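Local atomic coordinates of Hsp70/Hsp90 co-chaperone CNS1 (PDB entry 6HFM), a protein that acts as a co-chaperone that binds the molecular chaperones Hsp90 and Hsp70 and stimulates the ATPase activity of the Hsp70 SSA1. Residues E10-M13 / T14-I18; N95-P98 / K99-L102; K118-F121 / H122-L125. All blocks are in the same frame, centred on the assembly; numbering follows the deposited sequence.

Contact 1: E10-M13 / T14-I18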
ATOM      1  N   GLU A  10       5.937   5.794 -17.707  1.00 23.04           N
ATOM      2  CA  GLU A  10       5.924   7.139 -17.119  1.00 25.26           C
ATOM      3  C   GLU A  10       4.690   7.935 -17.554  1.00 22.92           C
ATOM      4  O   GLU A  10       4.005   8.528 -16.724  1.00 22.15           O
ATOM      5  CB  GLU A  10       7.195   7.919 -17.496  1.00 30.38           C
ATOM      6  CG  GLU A  10       8.461   7.435 -16.797  1.00 37.11           C
ATOM      7  CD  GLU A  10       9.732   8.119 -17.294  1.00 44.57           C
ATOM      8  OE1 GLU A  10      10.833   7.711 -16.863  1.00 49.30           O
ATOM      9  OE2 GLU A  10       9.644   9.064 -18.112  1.00 48.13           O
ATOM     10  N   SER A  11       4.419   7.942 -18.857  1.00 22.51           N
ATOM     11  CA  SER A  11       3.259   8.655 -19.409  1.00 22.39           C
ATOM     12  C   SER A  11       1.932   8.069 -18.909  1.00 21.09           C
ATOM     13  O   SER A  11       0.975   8.808 -18.656  1.00 21.13           O
ATOM     14  CB  SER A  11       3.294   8.642 -20.941  1.00 23.81           C
ATOM     15  OG  SER A  11       4.448   9.312 -21.431  1.00 26.16           O
ATOM     16  N   ALA A  12       1.894   6.746 -18.755  1.00 19.08           N
ATOM     17  CA  ALA A  12       0.713   6.051 -18.239  1.00 19.06           C
ATOM     18  C   ALA A  12       0.466   6.325 -16.754  1.00 19.36           C
ATOM     19  O   ALA A  12      -0.686   6.421 -16.321  1.00 18.65           O
ATOM     20  CB  ALA A  12       0.843   4.559 -18.478  1.00 19.08           C
ATOM     21  N   MET A  13       1.545   6.438 -15.978  1.00 19.35           N
ATOM     22  CA  MET A  13       1.430   6.725 -14.544  1.00 19.99           C
ATOM     23  C   MET A  13       1.036   8.182 -14.264  1.00 19.72           C
ATOM     24  O   MET A  13       0.271   8.426 -13.332  1.00 19.71           O
ATOM     25  CB  MET A  13       2.708   6.322 -13.806  1.00 20.00           C
ATOM     26  CG  MET A  13       2.873   4.807 -13.692  1.00 20.42           C
ATOM     27  SD  MET A  13       4.404   4.281 -12.895  1.00 21.62           S
ATOM     28  CE  MET A  13       4.106   4.792 -11.205  1.00 22.13           C
ATOM     29  N   THR A  14       1.517   9.136 -15.072  1.00 20.67           N
ATOM     30  CA  THR A  14       1.121  10.538 -14.924  0.50 21.06           C
ATOM     31  C   THR A  14      -0.360  10.726 -15.282  1.00 20.68           C
ATOM     32  O   THR A  14      -1.061  11.507 -14.643  1.00 21.34           O
ATOM     33  CB  THR A  14       2.009  11.479 -15.772  0.50 21.15           C
ATOM     34  OG1 THR A  14       3.390  11.220 -15.487  0.50 22.56           O
ATOM     35  CG2 THR A  14       1.708  12.940 -15.462  0.50 20.72           C
ATOM     36  N   LEU A  15      -0.838   9.995 -16.292  1.00 20.47           N
ATOM     37  CA  LEU A  15      -2.269  10.018 -16.638  1.00 20.59           C
ATOM     38  C   LEU A  15      -3.125   9.573 -15.454  1.00 19.98           C
ATOM     39  O   LEU A  15      -4.183  10.141 -15.195  1.00 21.25           O
ATOM     40  CB  LEU A  15      -2.558   9.111 -17.839  1.00 20.60           C
ATOM     41  CG  LEU A  15      -4.023   9.017 -18.283  1.00 21.85           C
ATOM     42  CD1 LEU A  15      -4.495  10.336 -18.882  1.00 22.45           C
ATOM     43  CD2 LEU A  15      -4.199   7.877 -19.270  1.00 22.19           C
ATOM     44  N   ARG A  16      -2.641   8.560 -14.738  1.00 19.15           N
ATOM     45  CA  ARG A  16      -3.299   8.033 -13.538  1.00 19.06           C
ATOM     46  C   ARG A  16      -3.115   8.903 -12.273  1.00 19.25           C
ATOM     47  O   ARG A  16      -3.578   8.518 -11.196  1.00 19.36           O
ATOM     48  CB  ARG A  16      -2.779   6.615 -13.264  1.00 18.88           C
ATOM     49  CG  ARG A  16      -3.234   5.554 -14.262  1.00 18.75           C
ATOM     50  CD  ARG A  16      -2.412   4.293 -14.087  1.00 19.13           C
ATOM     51  NE  ARG A  16      -2.942   3.117 -14.776  1.00 18.68           N
ATOM     52  CZ  ARG A  16      -2.834   2.866 -16.079  1.00 18.68           C
ATOM     53  NH1 ARG A  16      -2.275   3.746 -16.911  1.00 19.60           N
ATOM     54  NH2 ARG A  16      -3.342   1.730 -16.567  1.00 19.17           N
ATOM     55  N   ASN A  17      -2.428  10.044 -12.405  1.00 18.91           N
ATOM     56  CA  ASN A  17      -2.188  11.000 -11.316  1.00 19.23           C
ATOM     57  C   ASN A  17      -1.484  10.370 -10.105  1.00 18.22           C
ATOM     58  O   ASN A  17      -1.745  10.748  -8.966  1.00 19.04           O
ATOM     59  CB  ASN A  17      -3.504  11.671 -10.897  1.00 21.29           C
ATOM     60  CG  ASN A  17      -3.285  12.941 -10.089  1.00 22.99           C
ATOM     61  OD1 ASN A  17      -2.324  13.675 -10.317  1.00 25.38           O
ATOM     62  ND2 ASN A  17      -4.170  13.193  -9.131  1.00 25.55           N
ATOM     63  N   ILE A  18      -0.571   9.435 -10.368  1.00 17.28           N
ATOM     64  CA  ILE A  18       0.117   8.705  -9.289  1.00 17.31           C
ATOM     65  C   ILE A  18       1.271   9.548  -8.735  1.00 18.13           C
ATOM     66  O   ILE A  18       2.138  10.019  -9.483  1.00 20.46           O
ATOM     67  CB  ILE A  18       0.637   7.325  -9.760  1.00 17.36           C
ATOM     68  CG1 ILE A  18      -0.544   6.402 -10.059  1.00 18.28           C
ATOM     69  CG2 ILE A  18       1.531   6.669  -8.700  1.00 17.94           C
ATOM     70  CD1 ILE A  18      -0.189   5.172 -10.863  1.00 18.69           C
TER
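The guanidinium of Arg16 meets Ala12 O at its edge. NH1 donates to Ala12 O over 3.2 Å, and the oxygen lies in the guanidinium plane. Seen from the carbonyl the approach is less regular: the donor sits above the C=O plane. Ala12 CB lies 3.6 Å from Arg16 NH1. CG of Arg16 stands beside its own backbone N (chi1 -70°) and the chain then runs extended to NE, which brings the group alongside Ala12. NE forms a salt bridge with Glu69, and NH1 also bonds to Phe43 O. An alanine in place of Arg16 would probably leave Glu69 and Phe43 O without this partner and take from Ala12 O its side-chain bond, the backbone bond here being weak.

The helix 4-15 ends here in a Schellman motif. Asn17 has positive phi, Asn17 N bonds to Thr14 O, and Ile18 N reaches Met13 O at 3.2 Å in a nearly straight bond. The methyl CE of Met13 lies 4.1 Å from Ile18 CG2, the two side chains crossing obliquely. Leu47 and Leu134 touch both. The helix end is thus tied to the fold by charge on one side and by apolar packing on another.

Contact 2: N95-P98 / K99-L102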
ATOM      1  N   ASN A  95      -8.374 -10.722  16.373  1.00 31.30           N
ATOM      2  CA  ASN A  95      -9.102  -9.660  15.663  1.00 30.57           C
ATOM      3  C   ASN A  95      -8.612  -9.394  14.234  1.00 30.08           C
ATOM      4  O   ASN A  95      -9.062  -8.432  13.609  1.00 29.81           O
ATOM      5  CB  ASN A  95      -9.073  -8.366  16.487  1.00 31.74           C
ATOM      6  CG  ASN A  95      -9.716  -8.528  17.859  1.00 33.74           C
ATOM      7  OD1 ASN A  95      -9.176  -8.069  18.864  1.00 35.11           O
ATOM      8  ND2 ASN A  95     -10.871  -9.182  17.903  1.00 33.05           N
ATOM      9  N   PHE A  96      -7.722 -10.238  13.707  1.00 28.03           N
ATOM     10  CA  PHE A  96      -7.284 -10.124  12.309  1.00 28.18           C
ATOM     11  C   PHE A  96      -8.172 -10.957  11.381  1.00 27.92           C
ATOM     12  O   PHE A  96      -7.784 -12.025  10.907  1.00 30.58           O
ATOM     13  CB  PHE A  96      -5.799 -10.480  12.169  1.00 26.59           C
ATOM     14  CG  PHE A  96      -4.877  -9.429  12.730  1.00 25.60           C
ATOM     15  CD1 PHE A  96      -4.296  -8.476  11.894  1.00 26.13           C
ATOM     16  CD2 PHE A  96      -4.608  -9.371  14.092  1.00 26.08           C
ATOM     17  CE1 PHE A  96      -3.455  -7.495  12.410  1.00 25.12           C
ATOM     18  CE2 PHE A  96      -3.773  -8.391  14.612  1.00 25.30           C
ATOM     19  CZ  PHE A  96      -3.191  -7.455  13.768  1.00 25.21           C
ATOM     20  N   THR A  97      -9.380 -10.445  11.149  1.00 28.34           N
ATOM     21  CA  THR A  97     -10.324 -11.001  10.177  1.00 29.66           C
ATOM     22  C   THR A  97     -10.695  -9.877   9.207  1.00 29.37           C
ATOM     23  O   THR A  97     -10.491  -8.705   9.528  1.00 28.74           O
ATOM     24  CB  THR A  97     -11.608 -11.542  10.845  1.00 30.88           C
ATOM     25  OG1 THR A  97     -12.431 -10.454  11.283  1.00 28.16           O
ATOM     26  CG2 THR A  97     -11.271 -12.441  12.031  1.00 32.57           C
ATOM     27  N   PRO A  98     -11.242 -10.218   8.028  1.00 28.69           N
ATOM     28  CA  PRO A  98     -11.587  -9.177   7.047  1.00 28.18           C
ATOM     29  C   PRO A  98     -12.529  -8.067   7.538  1.00 28.90           C
ATOM     30  O   PRO A  98     -12.337  -6.908   7.171  1.00 33.56           O
ATOM     31  CB  PRO A  98     -12.238  -9.976   5.916  1.00 29.20           C
ATOM     32  CG  PRO A  98     -11.570 -11.298   5.983  1.00 30.23           C
ATOM     33  CD  PRO A  98     -11.385 -11.567   7.449  1.00 29.86           C
ATOM     34  N   LYS A  99     -13.528  -8.417   8.351  1.00 28.12           N
ATOM     35  CA  LYS A  99     -14.457  -7.427   8.914  1.00 30.53           C
ATOM     36  C   LYS A  99     -13.816  -6.607  10.033  1.00 29.88           C
ATOM     37  O   LYS A  99     -13.993  -5.391  10.086  1.00 31.50           O
ATOM     38  CB  LYS A  99     -15.730  -8.109   9.445  1.00 34.94           C
ATOM     39  CG  LYS A  99     -16.771  -7.183  10.080  1.00 38.89           C
ATOM     40  CD  LYS A  99     -17.195  -6.058   9.149  1.00 42.56           C
ATOM     41  CE  LYS A  99     -18.463  -5.369   9.625  1.00 45.31           C
ATOM     42  NZ  LYS A  99     -18.972  -4.419   8.599  1.00 47.22           N
ATOM     43  N   LYS A 100     -13.089  -7.278  10.924  1.00 27.00           N
ATOM     44  CA  LYS A 100     -12.594  -6.647  12.155  1.00 26.70           C
ATOM     45  C   LYS A 100     -11.381  -5.728  11.980  1.00 25.56           C
ATOM     46  O   LYS A 100     -11.066  -4.978  12.897  1.00 24.78           O
ATOM     47  CB  LYS A 100     -12.284  -7.710  13.211  1.00 28.04           C
ATOM     48  CG  LYS A 100     -13.512  -8.467  13.687  1.00 30.64           C
ATOM     49  CD  LYS A 100     -13.126  -9.617  14.597  1.00 34.78           C
ATOM     50  CE  LYS A 100     -14.358 -10.326  15.135  1.00 39.16           C
ATOM     51  NZ  LYS A 100     -14.003 -11.550  15.904  1.00 42.95           N
ATOM     52  N   VAL A 101     -10.706  -5.783  10.831  1.00 23.84           N
ATOM     53  CA  VAL A 101      -9.565  -4.882  10.579  1.00 22.07           C
ATOM     54  C   VAL A 101      -9.985  -3.635   9.816  1.00 21.77           C
ATOM     55  O   VAL A 101     -10.966  -3.651   9.069  1.00 23.73           O
ATOM     56  CB  VAL A 101      -8.387  -5.564   9.831  1.00 22.98           C
ATOM     57  CG1 VAL A 101      -7.851  -6.743  10.636  1.00 23.36           C
ATOM     58  CG2 VAL A 101      -8.752  -5.983   8.406  1.00 23.21           C
ATOM     59  N   LEU A 102      -9.236  -2.554  10.028  1.00 19.30           N
ATOM     60  CA  LEU A 102      -9.270  -1.388   9.146  1.00 19.20           C
ATOM     61  C   LEU A 102      -7.956  -1.339   8.377  1.00 18.90           C
ATOM     62  O   LEU A 102      -6.950  -1.910   8.809  1.00 19.33           O
ATOM     63  CB  LEU A 102      -9.466  -0.104   9.952  1.00 21.10           C
ATOM     64  CG  LEU A 102     -10.751   0.003  10.776  1.00 22.96           C
ATOM     65  CD1 LEU A 102     -10.784   1.344  11.492  1.00 23.88           C
ATOM     66  CD2 LEU A 102     -11.994  -0.191   9.928  1.00 24.90           C
TER
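Thr97 forms an ST motif: its carbonyl closes an alpha turn into strand 101-106, and its hydroxyl bonds within that turn. Its carbonyl O accepts from Val101 N at 3.2 Å, with the donor nearly along the C=O axis. Its hydroxyl OG1 accepts from Lys100 N at 3.3 Å. OG1 stands between its own backbone N and carbonyl carbon (chi1 73°), which turns it to face that N-H. The side chain of Lys100 then passes the hydroxyl: CG lies 3.3 Å from Thr97 OG1. Further out, Lys100 CD comes to 4.0 Å from Asn95 ND2, and these two side chains cross at about a right angle.

Phe96 is the centre of an inverse gamma turn just before this. The Thr97-Val101 turn lies in the Wheel domain of the Cns1/TTC4 family, where it joins the loop after helix 73-82 to the mixed sheet. Val101 is buried. Val101 CG1 approaches Phe96 CD1 obliquely at 4.2 Å, and CG2 lies 3.4 Å from Thr97 O. The Phe96 ring also stacks with that of Phe88, while Val101 touches Val77 of helix 73-82 and Ile143 of the neighbouring strand. Lys117 NZ bonds to both Pro98 O and Val101 O.

Contact 3: K118-F121 / H122-L125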
ATOM      1  N   LYS A 118     -14.195  -1.052  -0.345  1.00 28.08           N
ATOM      2  CA  LYS A 118     -14.760  -1.248  -1.680  1.00 29.12           C
ATOM      3  C   LYS A 118     -13.999  -0.533  -2.806  1.00 28.16           C
ATOM      4  O   LYS A 118     -14.289  -0.766  -3.979  1.00 29.30           O
ATOM      5  CB  LYS A 118     -16.231  -0.824  -1.688  1.00 32.54           C
ATOM      6  CG  LYS A 118     -17.094  -1.630  -0.728  1.00 37.36           C
ATOM      7  CD  LYS A 118     -18.562  -1.275  -0.884  1.00 45.28           C
ATOM      8  CE  LYS A 118     -19.430  -2.006   0.125  1.00 52.18           C
ATOM      9  NZ  LYS A 118     -20.877  -1.790  -0.158  1.00 57.58           N
ATOM     10  N   LEU A 119     -13.031   0.321  -2.462  1.00 25.95           N
ATOM     11  CA  LEU A 119     -12.297   1.097  -3.464  1.00 25.45           C
ATOM     12  C   LEU A 119     -11.192   0.265  -4.107  1.00 22.58           C
ATOM     13  O   LEU A 119     -10.584  -0.580  -3.448  1.00 21.57           O
ATOM     14  CB  LEU A 119     -11.685   2.353  -2.834  1.00 26.72           C
ATOM     15  CG  LEU A 119     -12.645   3.383  -2.228  1.00 30.38           C
ATOM     16  CD1 LEU A 119     -11.856   4.451  -1.488  1.00 30.58           C
ATOM     17  CD2 LEU A 119     -13.531   4.018  -3.288  1.00 34.25           C
ATOM     18  N   THR A 120     -10.938   0.516  -5.392  1.00 22.46           N
ATOM     19  CA  THR A 120      -9.773  -0.033  -6.080  1.00 21.78           C
ATOM     20  C   THR A 120      -8.536   0.811  -5.772  1.00 19.58           C
ATOM     21  O   THR A 120      -8.636   2.003  -5.461  1.00 19.17           O
ATOM     22  CB  THR A 120      -9.953  -0.063  -7.603  1.00 22.79           C
ATOM     23  OG1 THR A 120     -10.103   1.275  -8.094  1.00 22.70           O
ATOM     24  CG2 THR A 120     -11.165  -0.915  -8.000  1.00 24.70           C
ATOM     25  N   PHE A 121      -7.362   0.195  -5.869  1.00 18.52           N
ATOM     26  CA  PHE A 121      -6.125   0.950  -5.693  1.00 17.85           C
ATOM     27  C   PHE A 121      -5.957   2.013  -6.781  1.00 18.47           C
ATOM     28  O   PHE A 121      -5.461   3.104  -6.492  1.00 18.33           O
ATOM     29  CB  PHE A 121      -4.923   0.016  -5.562  1.00 17.75           C
ATOM     30  CG  PHE A 121      -4.912  -0.731  -4.256  1.00 18.17           C
ATOM     31  CD1 PHE A 121      -4.626  -0.058  -3.063  1.00 17.77           C
ATOM     32  CD2 PHE A 121      -5.227  -2.084  -4.198  1.00 19.37           C
ATOM     33  CE1 PHE A 121      -4.642  -0.727  -1.847  1.00 18.85           C
ATOM     34  CE2 PHE A 121      -5.237  -2.758  -2.979  1.00 19.67           C
ATOM     35  CZ  PHE A 121      -4.953  -2.077  -1.805  1.00 20.12           C
ATOM     36  N   HIS A 122      -6.414   1.725  -8.001  1.00 18.54           N
ATOM     37  CA  HIS A 122      -6.450   2.736  -9.070  1.00 19.43           C
ATOM     38  C   HIS A 122      -7.158   4.005  -8.598  1.00 19.87           C
ATOM     39  O   HIS A 122      -6.636   5.108  -8.760  1.00 20.27           O
ATOM     40  CB  HIS A 122      -7.156   2.198 -10.334  1.00 20.71           C
ATOM     41  CG  HIS A 122      -7.384   3.238 -11.393  1.00 22.91           C
ATOM     42  ND1 HIS A 122      -8.560   3.951 -11.491  1.00 25.78           N
ATOM     43  CD2 HIS A 122      -6.585   3.692 -12.386  1.00 24.15           C
ATOM     44  CE1 HIS A 122      -8.477   4.796 -12.505  1.00 27.19           C
ATOM     45  NE2 HIS A 122      -7.288   4.661 -13.064  1.00 26.63           N
ATOM     46  N   ASP A 123      -8.353   3.843  -8.035  1.00 20.55           N
ATOM     47  CA  ASP A 123      -9.147   4.998  -7.605  1.00 21.61           C
ATOM     48  C   ASP A 123      -8.520   5.751  -6.430  1.00 20.89           C
ATOM     49  O   ASP A 123      -8.551   6.979  -6.407  1.00 22.42           O
ATOM     50  CB  ASP A 123     -10.595   4.586  -7.305  1.00 23.77           C
ATOM     51  CG  ASP A 123     -11.395   4.262  -8.578  1.00 27.67           C
ATOM     52  OD1 ASP A 123     -10.877   4.435  -9.706  1.00 31.15           O
ATOM     53  OD2 ASP A 123     -12.563   3.850  -8.451  1.00 30.82           O
ATOM     54  N   ILE A 124      -7.927   5.024  -5.479  1.00 19.01           N
ATOM     55  CA  ILE A 124      -7.232   5.659  -4.346  1.00 18.44           C
ATOM     56  C   ILE A 124      -6.033   6.495  -4.806  1.00 18.20           C
ATOM     57  O   ILE A 124      -5.862   7.629  -4.366  1.00 19.86           O
ATOM     58  CB  ILE A 124      -6.796   4.612  -3.292  1.00 18.72           C
ATOM     59  CG1 ILE A 124      -8.035   4.026  -2.609  1.00 19.77           C
ATOM     60  CG2 ILE A 124      -5.853   5.219  -2.246  1.00 18.26           C
ATOM     61  CD1 ILE A 124      -7.774   2.754  -1.834  1.00 20.78           C
ATOM     62  N   LEU A 125      -5.218   5.938  -5.697  1.00 18.25           N
ATOM     63  CA  LEU A 125      -4.015   6.634  -6.173  1.00 17.12           C
ATOM     64  C   LEU A 125      -4.321   7.789  -7.139  1.00 18.13           C
ATOM     65  O   LEU A 125      -3.495   8.694  -7.272  1.00 18.50           O
ATOM     66  CB  LEU A 125      -3.037   5.648  -6.836  1.00 16.98           C
ATOM     67  CG  LEU A 125      -2.488   4.477  -5.998  1.00 18.19           C
ATOM     68  CD1 LEU A 125      -1.582   3.591  -6.842  1.00 18.46           C
ATOM     69  CD2 LEU A 125      -1.756   4.947  -4.758  1.00 19.97           C
TER
HETATM   70  O   HOH W   1     -10.842   1.520 -10.781  1.00 33.33           O
HETATM   71  O   HOH W   2     -13.128   2.219  -6.618  1.00 36.32           O
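Helix 121-126 starts here, and its first turn closes through Ile124 N to Thr120 O at 3.1 Å and Leu125 N to Phe121 O at 3.0 Å. Thr120 is the N-cap. Its OG1 accepts from Asp123 N at 3.1 Å, with an N-H...O angle of 157°. The hydroxyl lies between its own backbone N and carbonyl carbon (chi1 63°), which turns it toward the N-H of Asp123.

The carboxylate of Asp123 comes back over the same hydroxyl, the two side chains crossing at a slant. Two waters join Thr120 to Asp123. One bonds to the hydroxyl OG1 and, weakly, to Asp123 OD1. The other accepts from the backbone N of Thr120 and donates to Asp123 OD2. Thus the N-cap bond from OG1 is direct, while the return link from the Asp123 carboxylate to Thr120 N passes through water; the cap lies within the Wheel domain.

Asp123 also holds its neighbour. His122 ND1 donates to Asp123 OD1 at 3.0 Å. The oxygen sits at the ring edge, near the ring plane, and is met on its anti side, 24° out of the carboxylate plane. This bond is likely to fix the rotation of the imidazole.

The other side of the turn is apolar. Leu119 CD1 lies 4.0 Å from Ile124 CG1, with the side chains nearly at right angles. Ile124 CD1 approaches the Phe121 ring obliquely, 4.4 Å from CD1 of that ring. Val73 of helix 73-82 touches both Phe121 and Ile124, and Tyr49 of strand 47-55 touches Phe121 and Leu125.

In the fold
The three contacts follow in series. Contact 1 ends helix 4-15, contact 2 opens strand 101-106, and contact 3 starts helix 121-126. Contacts 1 and 2 lie on opposite sides of the chain's centre, their centres about 32 Å apart. Contact 3 lies about 15 Å from contact 1 and 19 Å from contact 2, centre to centre. It touches contact 1, where Ile18 CG1 packs on Leu125 CB at 4.1 Å. Asn17 and Leu125 belong to the magnesium ion site seen in this crystal. Contacts 2 and 3 share the Wheel domain and pack on helix 73-82. Contacts 1 and 3 pack on strand 47-55, which strand 139-145 joins to 101-106 in one mixed sheet of this C-terminal domain.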